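Local coordinates for immunity 23 family protein (PDB 5FFP), which probably protects its own cell from the toxin of a contact-dependent growth inhibition system, acting as the cognate immunity protein, at residues V38-L52 against V100-I112. Residues are numbered along the deposited sequence; the frame is centred on the assembly and turned at random.
Sequences VWSSNSTLGVDLSML and VSAESLSDEGYYI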
loop_
_atom_site.group_PDB
_atom_site.type_symbol
_atom_site.label_atom_id
_atom_site.label_comp_id
_atom_site.label_asym_id
_atom_site.label_seq_id
_atom_site.Cartn_x
_atom_site.Cartn_y
_atom_site.Cartn_z
ATOM N N VAL A 38 11.943 -18.502 13.725
ATOM C CA VAL A 38 11.401 -18.519 12.375
ATOM C C VAL A 38 12.578 -18.243 11.454
ATOM O O VAL A 38 13.391 -17.359 11.707
ATOM C CB VAL A 38 10.226 -17.523 12.196
ATOM C CG1 VAL A 38 9.086 -17.860 13.147
ATOM C CG2 VAL A 38 10.664 -16.084 12.420
ATOM N N TRP A 39 12.709 -19.037 10.408
ATOM C CA TRP A 39 13.924 -19.020 9.623
ATOM C C TRP A 39 13.627 -19.302 8.150
ATOM O O TRP A 39 12.534 -19.801 7.775
ATOM C CB TRP A 39 14.926 -20.060 10.177
ATOM C CG TRP A 39 14.464 -21.454 10.069
ATOM C CD1 TRP A 39 13.804 -22.164 11.022
ATOM C CD2 TRP A 39 14.634 -22.333 8.961
ATOM N NE1 TRP A 39 13.534 -23.425 10.569
ATOM C CE2 TRP A 39 14.030 -23.558 9.300
ATOM C CE3 TRP A 39 15.271 -22.219 7.713
ATOM C CZ2 TRP A 39 13.995 -24.643 8.428
ATOM C CZ3 TRP A 39 15.225 -23.319 6.817
ATOM C CH2 TRP A 39 14.598 -24.503 7.191
ATOM N N SER A 40 14.602 -18.981 7.315
ATOM C CA SER A 40 14.520 -19.230 5.895
ATOM C C SER A 40 15.884 -19.608 5.426
ATOM O O SER A 40 16.857 -19.010 5.850
ATOM C CB SER A 40 14.125 -17.933 5.153
ATOM O OG SER A 40 14.412 -18.055 3.800
ATOM N N SER A 41 15.952 -20.589 4.531
ATOM C CA SER A 41 17.188 -20.917 3.899
ATOM C C SER A 41 17.223 -20.345 2.484
ATOM O O SER A 41 17.816 -20.948 1.597
ATOM C CB SER A 41 17.354 -22.423 3.844
ATOM O OG SER A 41 16.318 -23.011 3.071
ATOM N N ASN A 42 16.609 -19.186 2.310
ATOM C CA ASN A 42 16.362 -18.560 1.017
ATOM C C ASN A 42 16.910 -17.155 0.964
ATOM O O ASN A 42 16.529 -16.383 0.083
ATOM C CB ASN A 42 14.855 -18.405 0.735
ATOM C CG ASN A 42 14.164 -19.722 0.505
ATOM O OD1 ASN A 42 14.796 -20.700 0.103
ATOM N ND2 ASN A 42 12.863 -19.760 0.728
ATOM N N SER A 43 17.810 -16.808 1.878
ATOM C CA SER A 43 18.238 -15.427 1.998
ATOM C C SER A 43 19.477 -15.154 1.202
ATOM O O SER A 43 20.293 -16.043 1.063
ATOM C CB SER A 43 18.506 -15.108 3.446
ATOM O OG SER A 43 19.312 -13.930 3.601
ATOM N N THR A 44 19.600 -13.922 0.675
ATOM C CA THR A 44 20.847 -13.365 0.184
ATOM C C THR A 44 21.165 -12.263 1.162
ATOM O O THR A 44 20.472 -11.236 1.231
ATOM C CB THR A 44 20.747 -12.768 -1.249
ATOM O OG1 THR A 44 20.378 -13.780 -2.192
ATOM C CG2 THR A 44 22.102 -12.177 -1.685
ATOM N N LEU A 45 22.200 -12.474 1.950
ATOM C CA LEU A 45 22.359 -11.729 3.174
ATOM C C LEU A 45 22.698 -10.280 2.917
ATOM O O LEU A 45 22.282 -9.409 3.682
ATOM C CB LEU A 45 23.415 -12.356 4.074
ATOM C CG LEU A 45 23.318 -13.854 4.315
ATOM C CD1 LEU A 45 24.487 -14.251 5.183
ATOM C CD2 LEU A 45 22.020 -14.254 4.987
ATOM N N GLY A 46 23.429 -9.984 1.855
ATOM C CA GLY A 46 23.658 -8.559 1.511
ATOM C C GLY A 46 22.376 -7.744 1.313
ATOM O O GLY A 46 22.250 -6.600 1.776
ATOM N N VAL A 47 21.414 -8.361 0.640
ATOM C CA VAL A 47 20.148 -7.727 0.337
ATOM C C VAL A 47 19.284 -7.672 1.581
ATOM O O VAL A 47 18.700 -6.674 1.862
ATOM C CB VAL A 47 19.380 -8.495 -0.796
ATOM C CG1 VAL A 47 18.039 -7.840 -1.063
ATOM C CG2 VAL A 47 20.198 -8.537 -2.071
ATOM N N ASP A 48 19.144 -8.787 2.286
ATOM C CA ASP A 48 18.464 -8.750 3.582
ATOM C C ASP A 48 19.072 -7.695 4.549
ATOM O O ASP A 48 18.329 -6.945 5.213
ATOM C CB ASP A 48 18.509 -10.115 4.241
ATOM C CG ASP A 48 17.327 -10.995 3.882
ATOM O OD1 ASP A 48 16.282 -10.489 3.389
ATOM O OD2 ASP A 48 17.406 -12.216 4.192
ATOM N N LEU A 49 20.399 -7.638 4.657
ATOM C CA LEU A 49 21.009 -6.747 5.659
ATOM C C LEU A 49 20.825 -5.294 5.267
ATOM O O LEU A 49 20.439 -4.486 6.100
ATOM C CB LEU A 49 22.493 -7.078 5.921
ATOM C CG LEU A 49 22.838 -8.094 7.051
ATOM C CD1 LEU A 49 21.857 -9.236 7.240
ATOM C CD2 LEU A 49 24.237 -8.667 6.835
ATOM N N SER A 50 21.046 -4.959 4.000
ATOM C CA SER A 50 20.844 -3.587 3.588
ATOM C C SER A 50 19.379 -3.124 3.750
ATOM O O SER A 50 19.127 -1.940 4.047
ATOM C CB SER A 50 21.313 -3.367 2.176
ATOM O OG SER A 50 20.400 -3.965 1.307
HETATM N N MSE A 51 18.433 -4.041 3.596
HETATM C CA MSE A 51 17.030 -3.713 3.807
HETATM C C MSE A 51 16.629 -3.604 5.287
HETATM O O MSE A 51 15.725 -2.839 5.638
HETATM C CB MSE A 51 16.275 -4.770 3.019
HETATM C CG MSE A 51 14.843 -5.001 3.503
HETATM SE SE MSE A 51 14.726 -6.283 5.040
HETATM C CE MSE A 51 12.921 -5.694 5.597
ATOM N N LEU A 52 17.264 -4.390 6.161
ATOM C CA LEU A 52 17.041 -4.248 7.609
ATOM C C LEU A 52 17.539 -2.881 8.062
ATOM O O LEU A 52 16.910 -2.231 8.906
ATOM C CB LEU A 52 17.734 -5.335 8.424
ATOM C CG LEU A 52 17.216 -6.763 8.327
ATOM C CD1 LEU A 52 18.138 -7.674 9.111
ATOM C CD2 LEU A 52 15.786 -6.889 8.801
ATOM N N VAL A 100 9.027 -5.429 10.529
ATOM C CA VAL A 100 10.477 -5.565 10.651
ATOM C C VAL A 100 11.051 -6.882 10.152
ATOM O O VAL A 100 12.266 -7.138 10.337
ATOM C CB VAL A 100 10.938 -5.312 12.098
ATOM C CG1 VAL A 100 10.439 -3.951 12.576
ATOM C CG2 VAL A 100 10.463 -6.409 13.030
ATOM N N SER A 101 10.223 -7.723 9.530
ATOM C CA SER A 101 10.756 -8.932 8.898
ATOM C C SER A 101 11.814 -8.585 7.856
ATOM O O SER A 101 11.605 -7.702 7.041
ATOM C CB SER A 101 9.677 -9.732 8.158
ATOM O OG SER A 101 8.487 -9.855 8.891
ATOM N N ALA A 102 12.936 -9.287 7.893
ATOM C CA ALA A 102 13.808 -9.391 6.754
ATOM C C ALA A 102 12.969 -9.839 5.571
ATOM O O ALA A 102 11.908 -10.433 5.770
ATOM C CB ALA A 102 14.899 -10.392 7.042
ATOM N N GLU A 103 13.439 -9.544 4.351
ATOM C CA GLU A 103 12.723 -9.877 3.103
ATOM C C GLU A 103 12.597 -11.380 2.898
ATOM O O GLU A 103 11.573 -11.856 2.425
ATOM C CB GLU A 103 13.416 -9.296 1.838
ATOM C CG GLU A 103 13.203 -7.807 1.583
ATOM C CD GLU A 103 13.820 -7.293 0.258
ATOM O OE1 GLU A 103 14.233 -6.102 0.199
ATOM O OE2 GLU A 103 13.895 -8.072 -0.731
ATOM N N SER A 104 13.639 -12.132 3.230
ATOM C CA SER A 104 13.554 -13.578 3.071
ATOM C C SER A 104 12.405 -14.092 3.933
ATOM O O SER A 104 11.672 -14.971 3.503
ATOM C CB SER A 104 14.892 -14.266 3.386
ATOM O OG SER A 104 15.464 -13.786 4.589
ATOM N N LEU A 105 12.236 -13.516 5.131
ATOM C CA LEU A 105 11.189 -13.971 6.050
ATOM C C LEU A 105 9.792 -13.562 5.582
ATOM O O LEU A 105 8.917 -14.404 5.485
ATOM C CB LEU A 105 11.440 -13.491 7.480
ATOM C CG LEU A 105 12.712 -14.022 8.146
ATOM C CD1 LEU A 105 12.954 -13.253 9.446
ATOM C CD2 LEU A 105 12.616 -15.517 8.414
ATOM N N SER A 106 9.593 -12.286 5.263
ATOM C CA SER A 106 8.356 -11.832 4.583
ATOM C C SER A 106 7.965 -12.651 3.376
ATOM O O SER A 106 6.786 -12.923 3.147
ATOM C CB SER A 106 8.561 -10.424 4.014
ATOM O OG SER A 106 8.798 -9.467 5.017
ATOM N N ASP A 107 8.961 -12.986 2.564
ATOM C CA ASP A 107 8.696 -13.629 1.305
ATOM C C ASP A 107 8.215 -15.058 1.504
ATOM O O ASP A 107 7.507 -15.605 0.665
ATOM C CB ASP A 107 9.921 -13.528 0.376
ATOM C CG ASP A 107 9.998 -12.143 -0.361
ATOM O OD1 ASP A 107 9.252 -11.215 0.023
ATOM O OD2 ASP A 107 10.805 -11.994 -1.315
ATOM N N GLU A 108 8.593 -15.662 2.621
ATOM C CA GLU A 108 8.028 -16.947 3.013
ATOM C C GLU A 108 6.651 -16.793 3.659
ATOM O O GLU A 108 5.853 -17.722 3.648
ATOM C CB GLU A 108 8.939 -17.651 4.003
ATOM C CG GLU A 108 10.098 -18.356 3.355
ATOM C CD GLU A 108 10.725 -19.324 4.317
ATOM O OE1 GLU A 108 10.617 -19.062 5.541
ATOM O OE2 GLU A 108 11.321 -20.330 3.853
ATOM N N GLY A 109 6.392 -15.647 4.270
ATOM C CA GLY A 109 5.108 -15.412 4.910
ATOM C C GLY A 109 5.157 -15.173 6.392
ATOM O O GLY A 109 4.139 -15.312 7.072
ATOM N N TYR A 110 6.329 -14.825 6.909
ATOM C CA TYR A 110 6.446 -14.470 8.312
ATOM C C TYR A 110 6.388 -12.978 8.370
ATOM O O TYR A 110 7.231 -12.288 7.815
ATOM C CB TYR A 110 7.731 -14.997 8.915
ATOM C CG TYR A 110 7.812 -16.521 9.006
ATOM C CD1 TYR A 110 7.177 -17.213 10.033
ATOM C CD2 TYR A 110 8.576 -17.266 8.095
ATOM C CE1 TYR A 110 7.274 -18.597 10.136
ATOM C CE2 TYR A 110 8.683 -18.658 8.190
ATOM C CZ TYR A 110 8.031 -19.318 9.203
ATOM O OH TYR A 110 8.115 -20.695 9.306
ATOM N N TYR A 111 5.359 -12.476 9.033
ATOM C CA TYR A 111 5.171 -11.047 9.188
ATOM C C TYR A 111 5.437 -10.716 10.632
ATOM O O TYR A 111 4.805 -11.269 11.530
ATOM C CB TYR A 111 3.769 -10.658 8.733
ATOM C CG TYR A 111 3.655 -10.763 7.213
ATOM C CD1 TYR A 111 4.212 -9.787 6.395
ATOM C CD2 TYR A 111 3.059 -11.863 6.608
ATOM C CE1 TYR A 111 4.163 -9.895 5.017
ATOM C CE2 TYR A 111 2.997 -11.970 5.221
ATOM C CZ TYR A 111 3.551 -10.980 4.432
ATOM O OH TYR A 111 3.500 -11.055 3.050
ATOM N N ILE A 112 6.406 -9.838 10.855
ATOM C CA ILE A 112 6.923 -9.611 12.184
ATOM C C ILE A 112 6.968 -8.130 12.420
ATOM O O ILE A 112 7.625 -7.406 11.669
ATOM C CB ILE A 112 8.330 -10.210 12.313
ATOM C CG1 ILE A 112 8.262 -11.734 12.134
ATOM C CG2 ILE A 112 8.930 -9.867 13.673
ATOM C CD1 ILE A 112 9.578 -12.323 11.710
#
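Asp48 of helix 45-52 grips the first turn of helix 103-108 through its carboxylate. Its bond to CB runs alongside the contact, and the group beyond bends in, bringing CG 3.4 Å from Ser104 OG. OD1 then takes the backbone N-H of Ser104 on its syn lone pair (OD1 to N 3.1 Å, N-H...O angle 153°), while OD2 receives the Ser104 hydroxyl, OD2 to OG 2.5 Å. A second hydroxyl, Ser43 OG, reaches the same OD2 from above the carboxylate plane, 2.6 Å away. Aspartate suits the place by offering two acceptor oxygens to three donors; these bonds fix the rotation of the buried carboxylate, and the N-terminal end of helix 103-108 would probably help to stabilise its negative charge. Serine suits position 104 because its short side chain (chi1 47°) lets OG and its own N-H meet one carboxylate.

Two apolar contacts lie beyond this polar site. Just before the helix, Ala102 presents its small methyl to Leu52 (CB to CD2 4.0 Å). The branched Val38 puts CB over one face of the Tyr110 ring, a CH-pi contact, and its CG2 meets Ile112 CD1 tip to tip.

Helix 103-108 also lays Leu105 CD2 against strand 36-44, 3.9 Å from Val38 O; that strand is outermost in its sheet within the chain. A Schellman motif ends the helix at Gly109, where glycine tolerates positive phi. Tyr110 then starts strand 110-117, outermost within the chain in the three-stranded sheet, and meets Phe127, while Leu52 also touches Val148 of helix 143-154.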